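Local coordinates for polysaccharide biosynthesis protein CapD (Bacillus thuringiensis HD-771, PDB 6BWC), which is an NADP-binding member of the short-chain dehydrogenase superfamily that probably acts on UDP-N-acetylglucosamine in the pathway to CMP-pseudaminic acid, used in flagellin glycosylation, at residues C[232-246]-C[319-332]. The protein carries 2 engineered substitutions. Residues are numbered along the deposited sequence; the frame is centred on the assembly and turned at random.
Sequences PVISLNDLSEVMIEE and QNAISKEELRNLIL. With UD1 (uridine-diphosphate-N-acetylglucosamine), chain O.
A salt-bridge network of Glu245 and Glu246 with Lys324 and Arg328 joins helices 236-246 and 324-332, whose axes cross at -55° and approach to 9.6 Å. Lys324 lies as a knob among Asp238, Glu241, Val242 and Glu245; a bend at chi3 (82°) turns NZ onto the syn lone pair of Glu245 OE1 at 2.7 Å. That oxygen also takes a weak, bent bond from Arg328 NH2 at the guanidinium edge, so two cations share it. Arg328 NE reaches Glu246 OE2 in the guanidinium plane at 3.1 Å, nearly straight (171°), while Glu325 OE1, in the same helix, forms a salt bridge with NH1 through a weak, bent bond. Strand 233-235, which leads into the first helix, edges a three-stranded sheet beside strand 201-205, and Val233 O accepts from Ile322 N at 3.2 Å. Behind the charges the interface is aliphatic: Ile331 CD1 meets Val242 CG1 at 3.6 Å and also Leu239 CD1. Ile234 and Leu327 cross at about a right angle, their CD1 atoms 3.7 Å apart. Leu236, whose CB points away from 319-332, brings CD2 to 3.7 Å from O3B of the bound UDP-N-acetylglucosamine, at the start of the helix that Ser235 N-caps.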
loop_
_atom_site.group_PDB
_atom_site.type_symbol
_atom_site.label_atom_id
_atom_site.label_comp_id
_atom_site.label_asym_id
_atom_site.label_seq_id
_atom_site.Cartn_x
_atom_site.Cartn_y
_atom_site.Cartn_z
ATOM N N PRO C 232 16.150 -35.849 -22.085
ATOM C CA PRO C 232 16.096 -37.253 -21.756
ATOM C C PRO C 232 15.381 -37.524 -20.433
ATOM O O PRO C 232 15.538 -36.769 -19.463
ATOM C CB PRO C 232 17.571 -37.612 -21.632
ATOM C CG PRO C 232 18.197 -36.350 -21.130
ATOM C CD PRO C 232 17.496 -35.282 -21.885
ATOM N N VAL C 233 14.631 -38.628 -20.406
ATOM C CA VAL C 233 13.926 -39.102 -19.204
ATOM C C VAL C 233 14.881 -39.821 -18.281
ATOM O O VAL C 233 15.785 -40.517 -18.730
ATOM C CB VAL C 233 12.741 -40.009 -19.572
ATOM C CG1 VAL C 233 12.310 -40.924 -18.431
ATOM C CG2 VAL C 233 11.586 -39.140 -20.008
ATOM N N ILE C 234 14.681 -39.623 -16.980
ATOM C CA ILE C 234 15.465 -40.318 -15.989
ATOM C C ILE C 234 14.563 -40.971 -14.974
ATOM O O ILE C 234 13.605 -40.363 -14.493
ATOM C CB ILE C 234 16.482 -39.393 -15.355
ATOM C CG1 ILE C 234 17.586 -39.176 -16.400
ATOM C CG2 ILE C 234 17.024 -39.980 -14.055
ATOM C CD1 ILE C 234 18.623 -38.148 -16.027
ATOM N N SER C 235 14.877 -42.242 -14.701
ATOM C CA SER C 235 14.250 -42.999 -13.641
ATOM C C SER C 235 14.947 -42.627 -12.348
ATOM O O SER C 235 16.163 -42.416 -12.318
ATOM C CB SER C 235 14.363 -44.500 -13.893
ATOM O OG SER C 235 14.358 -45.226 -12.666
ATOM N N LEU C 236 14.167 -42.539 -11.282
ATOM C CA LEU C 236 14.711 -42.229 -9.973
ATOM C C LEU C 236 15.296 -43.485 -9.360
ATOM O O LEU C 236 16.133 -43.394 -8.465
ATOM C CB LEU C 236 13.624 -41.650 -9.061
ATOM C CG LEU C 236 14.046 -41.227 -7.652
ATOM C CD1 LEU C 236 15.222 -40.260 -7.706
ATOM C CD2 LEU C 236 12.867 -40.612 -6.932
ATOM N N ASN C 237 14.836 -44.652 -9.831
ATOM C CA ASN C 237 15.372 -45.952 -9.400
ATOM C C ASN C 237 16.843 -46.011 -9.801
ATOM O O ASN C 237 17.718 -46.185 -8.960
ATOM C CB ASN C 237 14.564 -47.131 -10.023
ATOM C CG ASN C 237 14.426 -48.342 -9.074
ATOM O OD1 ASN C 237 15.308 -48.643 -8.245
ATOM N ND2 ASN C 237 13.307 -49.049 -9.201
ATOM N N ASP C 238 17.096 -45.805 -11.093
ATOM C CA ASP C 238 18.460 -45.780 -11.640
ATOM C C ASP C 238 19.258 -44.719 -10.884
ATOM O O ASP C 238 20.390 -44.985 -10.440
ATOM C CB ASP C 238 18.499 -45.502 -13.169
ATOM C CG ASP C 238 17.594 -46.455 -14.003
ATOM O OD1 ASP C 238 17.243 -46.065 -15.145
ATOM O OD2 ASP C 238 17.228 -47.558 -13.516
ATOM N N LEU C 239 18.656 -43.539 -10.697
ATOM C CA LEU C 239 19.352 -42.422 -10.052
ATOM C C LEU C 239 19.842 -42.730 -8.636
ATOM O O LEU C 239 20.997 -42.423 -8.290
ATOM C CB LEU C 239 18.480 -41.165 -10.015
ATOM C CG LEU C 239 19.055 -39.930 -9.273
ATOM C CD1 LEU C 239 20.472 -39.566 -9.710
ATOM C CD2 LEU C 239 18.143 -38.732 -9.481
ATOM N N SER C 240 18.965 -43.314 -7.822
ATOM C CA SER C 240 19.313 -43.601 -6.442
ATOM C C SER C 240 20.437 -44.623 -6.423
ATOM O O SER C 240 21.431 -44.419 -5.726
ATOM C CB SER C 240 18.106 -44.068 -5.636
ATOM O OG SER C 240 17.434 -45.112 -6.297
ATOM N N GLU C 241 20.299 -45.685 -7.222
ATOM C CA GLU C 241 21.363 -46.703 -7.402
ATOM C C GLU C 241 22.735 -46.097 -7.854
ATOM O O GLU C 241 23.746 -46.200 -7.116
ATOM C CB GLU C 241 20.888 -47.816 -8.371
ATOM C CG GLU C 241 19.800 -48.729 -7.792
ATOM C CD GLU C 241 19.342 -49.836 -8.733
ATOM O OE1 GLU C 241 19.927 -50.005 -9.823
ATOM O OE2 GLU C 241 18.390 -50.554 -8.375
ATOM N N VAL C 242 22.746 -45.445 -9.026
ATOM C CA VAL C 242 23.964 -44.814 -9.567
ATOM C C VAL C 242 24.635 -43.933 -8.514
ATOM O O VAL C 242 25.851 -44.004 -8.338
ATOM C CB VAL C 242 23.689 -43.991 -10.861
ATOM C CG1 VAL C 242 24.851 -43.068 -11.206
ATOM C CG2 VAL C 242 23.430 -44.915 -12.045
ATOM N N MET C 243 23.841 -43.125 -7.811
ATOM C CA MET C 243 24.374 -42.137 -6.867
ATOM C C MET C 243 25.139 -42.795 -5.712
ATOM O O MET C 243 26.216 -42.325 -5.341
ATOM C CB MET C 243 23.249 -41.229 -6.342
ATOM C CG MET C 243 23.678 -39.807 -6.030
ATOM S SD MET C 243 23.989 -38.815 -7.505
ATOM C CE MET C 243 25.750 -38.618 -7.376
ATOM N N ILE C 244 24.590 -43.890 -5.173
ATOM C CA ILE C 244 25.208 -44.628 -4.063
ATOM C C ILE C 244 26.484 -45.310 -4.512
ATOM O O ILE C 244 27.492 -45.261 -3.817
ATOM C CB ILE C 244 24.251 -45.681 -3.494
ATOM C CG1 ILE C 244 23.097 -44.984 -2.778
ATOM C CG2 ILE C 244 24.962 -46.624 -2.523
ATOM C CD1 ILE C 244 21.895 -45.881 -2.555
ATOM N N GLU C 245 26.433 -45.962 -5.664
ATOM C CA GLU C 245 27.639 -46.550 -6.247
ATOM C C GLU C 245 28.788 -45.551 -6.300
ATOM O O GLU C 245 29.815 -45.767 -5.655
ATOM C CB GLU C 245 27.351 -47.107 -7.649
ATOM C CG GLU C 245 26.661 -48.466 -7.618
ATOM C CD GLU C 245 25.511 -48.613 -8.612
ATOM O OE1 GLU C 245 25.639 -48.181 -9.779
ATOM O OE2 GLU C 245 24.469 -49.194 -8.218
ATOM N N GLU C 246 28.577 -44.450 -7.022
ATOM C CA GLU C 246 29.653 -43.502 -7.358
ATOM C C GLU C 246 30.112 -42.586 -6.231
ATOM O O GLU C 246 31.244 -42.104 -6.255
ATOM C CB GLU C 246 29.286 -42.629 -8.573
ATOM C CG GLU C 246 30.141 -42.888 -9.803
ATOM C CD GLU C 246 29.625 -44.026 -10.639
ATOM O OE1 GLU C 246 28.506 -43.892 -11.194
ATOM O OE2 GLU C 246 30.339 -45.042 -10.751
ATOM N N GLN C 319 7.954 -42.170 -22.344
ATOM C CA GLN C 319 9.176 -42.123 -23.170
ATOM C C GLN C 319 10.297 -42.858 -22.425
ATOM O O GLN C 319 10.451 -42.715 -21.199
ATOM C CB GLN C 319 9.569 -40.666 -23.465
ATOM C CG GLN C 319 11.017 -40.399 -23.879
ATOM C CD GLN C 319 11.414 -38.932 -23.708
ATOM O OE1 GLN C 319 12.548 -38.607 -23.302
ATOM N NE2 GLN C 319 10.482 -38.030 -24.022
ATOM N N ASN C 320 11.092 -43.605 -23.184
ATOM C CA ASN C 320 12.139 -44.452 -22.624
ATOM C C ASN C 320 13.227 -43.686 -21.897
ATOM O O ASN C 320 13.772 -42.703 -22.398
ATOM C CB ASN C 320 12.729 -45.338 -23.724
ATOM C CG ASN C 320 11.733 -46.377 -24.199
ATOM O OD1 ASN C 320 10.950 -46.876 -23.405
ATOM N ND2 ASN C 320 11.723 -46.677 -25.481
ATOM N N ALA C 321 13.515 -44.131 -20.685
ATOM C CA ALA C 321 14.624 -43.594 -19.946
ATOM C C ALA C 321 15.910 -43.810 -20.724
ATOM O O ALA C 321 15.964 -44.578 -21.687
ATOM C CB ALA C 321 14.734 -44.244 -18.566
ATOM N N ILE C 322 16.936 -43.088 -20.303
ATOM C CA ILE C 322 18.304 -43.479 -20.585
ATOM C C ILE C 322 18.574 -44.715 -19.734
ATOM O O ILE C 322 17.861 -44.964 -18.764
ATOM C CB ILE C 322 19.309 -42.345 -20.276
ATOM C CG1 ILE C 322 19.339 -41.993 -18.778
ATOM C CG2 ILE C 322 18.975 -41.106 -21.113
ATOM C CD1 ILE C 322 20.353 -40.927 -18.417
ATOM N N SER C 323 19.584 -45.492 -20.102
ATOM C CA SER C 323 20.029 -46.611 -19.269
ATOM C C SER C 323 20.728 -46.070 -18.022
ATOM O O SER C 323 21.191 -44.924 -18.023
ATOM C CB SER C 323 20.998 -47.500 -20.056
ATOM O OG SER C 323 22.067 -46.746 -20.615
ATOM N N LYS C 324 20.788 -46.886 -16.966
ATOM C CA LYS C 324 21.691 -46.650 -15.809
ATOM C C LYS C 324 23.058 -46.123 -16.174
ATOM O O LYS C 324 23.555 -45.193 -15.557
ATOM C CB LYS C 324 21.975 -47.947 -15.053
ATOM C CG LYS C 324 21.142 -48.176 -13.813
ATOM C CD LYS C 324 21.845 -49.137 -12.876
ATOM C CE LYS C 324 22.886 -48.401 -12.054
ATOM N NZ LYS C 324 23.662 -49.351 -11.225
ATOM N N GLU C 325 23.675 -46.770 -17.154
ATOM C CA GLU C 325 25.064 -46.520 -17.483
ATOM C C GLU C 325 25.232 -45.162 -18.165
ATOM O O GLU C 325 26.200 -44.442 -17.873
ATOM C CB GLU C 325 25.636 -47.670 -18.335
ATOM C CG GLU C 325 27.157 -47.821 -18.258
ATOM C CD GLU C 325 27.673 -48.203 -16.861
ATOM O OE1 GLU C 325 26.935 -48.885 -16.101
ATOM O OE2 GLU C 325 28.821 -47.810 -16.524
ATOM N N GLU C 326 24.296 -44.806 -19.050
ATOM C CA GLU C 326 24.269 -43.451 -19.644
ATOM C C GLU C 326 24.076 -42.373 -18.588
ATOM O O GLU C 326 24.671 -41.297 -18.684
ATOM C CB GLU C 326 23.170 -43.305 -20.700
ATOM C CG GLU C 326 23.462 -44.010 -22.009
ATOM C CD GLU C 326 22.292 -43.922 -22.961
ATOM O OE1 GLU C 326 21.451 -44.853 -22.933
ATOM O OE2 GLU C 326 22.201 -42.912 -23.707
ATOM N N LEU C 327 23.239 -42.660 -17.597
ATOM C CA LEU C 327 23.020 -41.734 -16.504
ATOM C C LEU C 327 24.315 -41.474 -15.767
ATOM O O LEU C 327 24.729 -40.332 -15.652
ATOM C CB LEU C 327 21.972 -42.283 -15.535
ATOM C CG LEU C 327 21.654 -41.465 -14.277
ATOM C CD1 LEU C 327 21.540 -39.964 -14.547
ATOM C CD2 LEU C 327 20.369 -42.025 -13.674
ATOM N N ARG C 328 24.943 -42.555 -15.295
ATOM C CA ARG C 328 26.274 -42.531 -14.675
ATOM C C ARG C 328 27.304 -41.748 -15.482
ATOM O O ARG C 328 28.057 -40.954 -14.910
ATOM C CB ARG C 328 26.789 -43.955 -14.464
ATOM C CG ARG C 328 28.306 -44.085 -14.406
ATOM C CD ARG C 328 28.715 -45.534 -14.310
ATOM N NE ARG C 328 28.449 -46.115 -12.994
ATOM C CZ ARG C 328 27.578 -47.090 -12.725
ATOM N NH1 ARG C 328 26.846 -47.683 -13.665
ATOM N NH2 ARG C 328 27.469 -47.508 -11.471
ATOM N N ASN C 329 27.372 -41.989 -16.791
ATOM C CA ASN C 329 28.283 -41.209 -17.640
ATOM C C ASN C 329 28.025 -39.729 -17.496
ATOM O O ASN C 329 28.957 -38.962 -17.252
ATOM C CB ASN C 329 28.151 -41.601 -19.103
ATOM C CG ASN C 329 28.701 -42.980 -19.376
ATOM O OD1 ASN C 329 29.353 -43.605 -18.517
ATOM N ND2 ASN C 329 28.441 -43.475 -20.580
ATOM N N LEU C 330 26.741 -39.372 -17.621
ATOM C CA LEU C 330 26.232 -38.011 -17.433
ATOM C C LEU C 330 26.664 -37.421 -16.068
ATOM O O LEU C 330 27.413 -36.425 -16.017
ATOM C CB LEU C 330 24.690 -37.980 -17.565
ATOM C CG LEU C 330 24.034 -37.017 -18.559
ATOM C CD1 LEU C 330 22.524 -37.079 -18.342
ATOM C CD2 LEU C 330 24.563 -35.582 -18.500
ATOM N N ILE C 331 26.217 -38.054 -14.978
ATOM C CA ILE C 331 26.494 -37.565 -13.622
ATOM C C ILE C 331 27.997 -37.355 -13.405
ATOM O O ILE C 331 28.407 -36.369 -12.779
ATOM C CB ILE C 331 25.930 -38.500 -12.528
ATOM C CG1 ILE C 331 24.394 -38.476 -12.533
ATOM C CG2 ILE C 331 26.462 -38.101 -11.148
ATOM C CD1 ILE C 331 23.754 -39.649 -11.810
ATOM N N LEU C 332 28.810 -38.266 -13.937
ATOM C CA LEU C 332 30.256 -38.106 -13.895
ATOM C C LEU C 332 30.750 -36.955 -14.766
ATOM O O LEU C 332 31.359 -36.010 -14.239
ATOM C CB LEU C 332 30.945 -39.426 -14.240
ATOM C CG LEU C 332 30.689 -40.475 -13.147
ATOM C CD1 LEU C 332 31.399 -41.764 -13.509
ATOM C CD2 LEU C 332 31.119 -39.997 -11.764
HETATM C "C1'" UD1 O . 12.823 -29.574 -9.820
HETATM C "C2'" UD1 O . 12.687 -28.081 -9.573
HETATM C "C3'" UD1 O . 11.301 -27.571 -9.964
HETATM C "C4'" UD1 O . 10.892 -28.037 -11.358
HETATM C "C5'" UD1 O . 11.272 -29.505 -11.636
HETATM C "C6'" UD1 O . 11.165 -29.797 -13.138
HETATM C "C7'" UD1 O . 14.164 -27.615 -7.659
HETATM C "C8'" UD1 O . 14.246 -27.560 -6.147
HETATM N "N2'" UD1 O . 12.941 -27.771 -8.178
HETATM O "O1'" UD1 O . 11.823 -30.275 -9.098
HETATM O "O3'" UD1 O . 11.300 -26.131 -9.880
HETATM O "O4'" UD1 O . 9.498 -27.880 -11.548
HETATM O "O5'" UD1 O . 12.602 -29.827 -11.178
HETATM O "O6'" UD1 O . 10.655 -31.110 -13.386
HETATM O "O7'" UD1 O . 15.191 -27.574 -8.334
HETATM N N1 UD1 O . 13.530 -36.919 -4.046
HETATM C C2 UD1 O . 13.909 -37.961 -3.147
HETATM N N3 UD1 O . 14.344 -37.650 -1.915
HETATM C C4 UD1 O . 14.432 -36.371 -1.497
HETATM C C5 UD1 O . 14.092 -35.340 -2.336
HETATM C C6 UD1 O . 13.657 -35.633 -3.620
HETATM O O2 UD1 O . 13.832 -39.160 -3.468
HETATM O O4 UD1 O . 14.841 -36.089 -0.360
HETATM C C1B UD1 O . 13.024 -37.220 -5.403
HETATM C C2B UD1 O . 11.753 -36.471 -5.812
HETATM O "O2'" UD1 O . 10.571 -37.154 -5.417
HETATM C C3B UD1 O . 11.888 -36.310 -7.313
HETATM C C4B UD1 O . 13.389 -36.247 -7.497
HETATM O O4B UD1 O . 13.994 -36.802 -6.330
HETATM O O3B UD1 O . 11.399 -37.413 -8.084
HETATM C C5B UD1 O . 13.913 -34.836 -7.706
HETATM O O5B UD1 O . 13.688 -33.954 -6.595
HETATM P PA UD1 O . 14.321 -32.487 -6.760
HETATM O O1A UD1 O . 14.336 -31.707 -5.469
HETATM O O2A UD1 O . 15.634 -32.538 -7.550
HETATM O O3A UD1 O . 13.459 -31.750 -7.910
HETATM P PB UD1 O . 11.914 -31.756 -8.395
HETATM O O1B UD1 O . 10.998 -31.662 -7.193
HETATM O O2B UD1 O . 11.575 -32.815 -9.437
#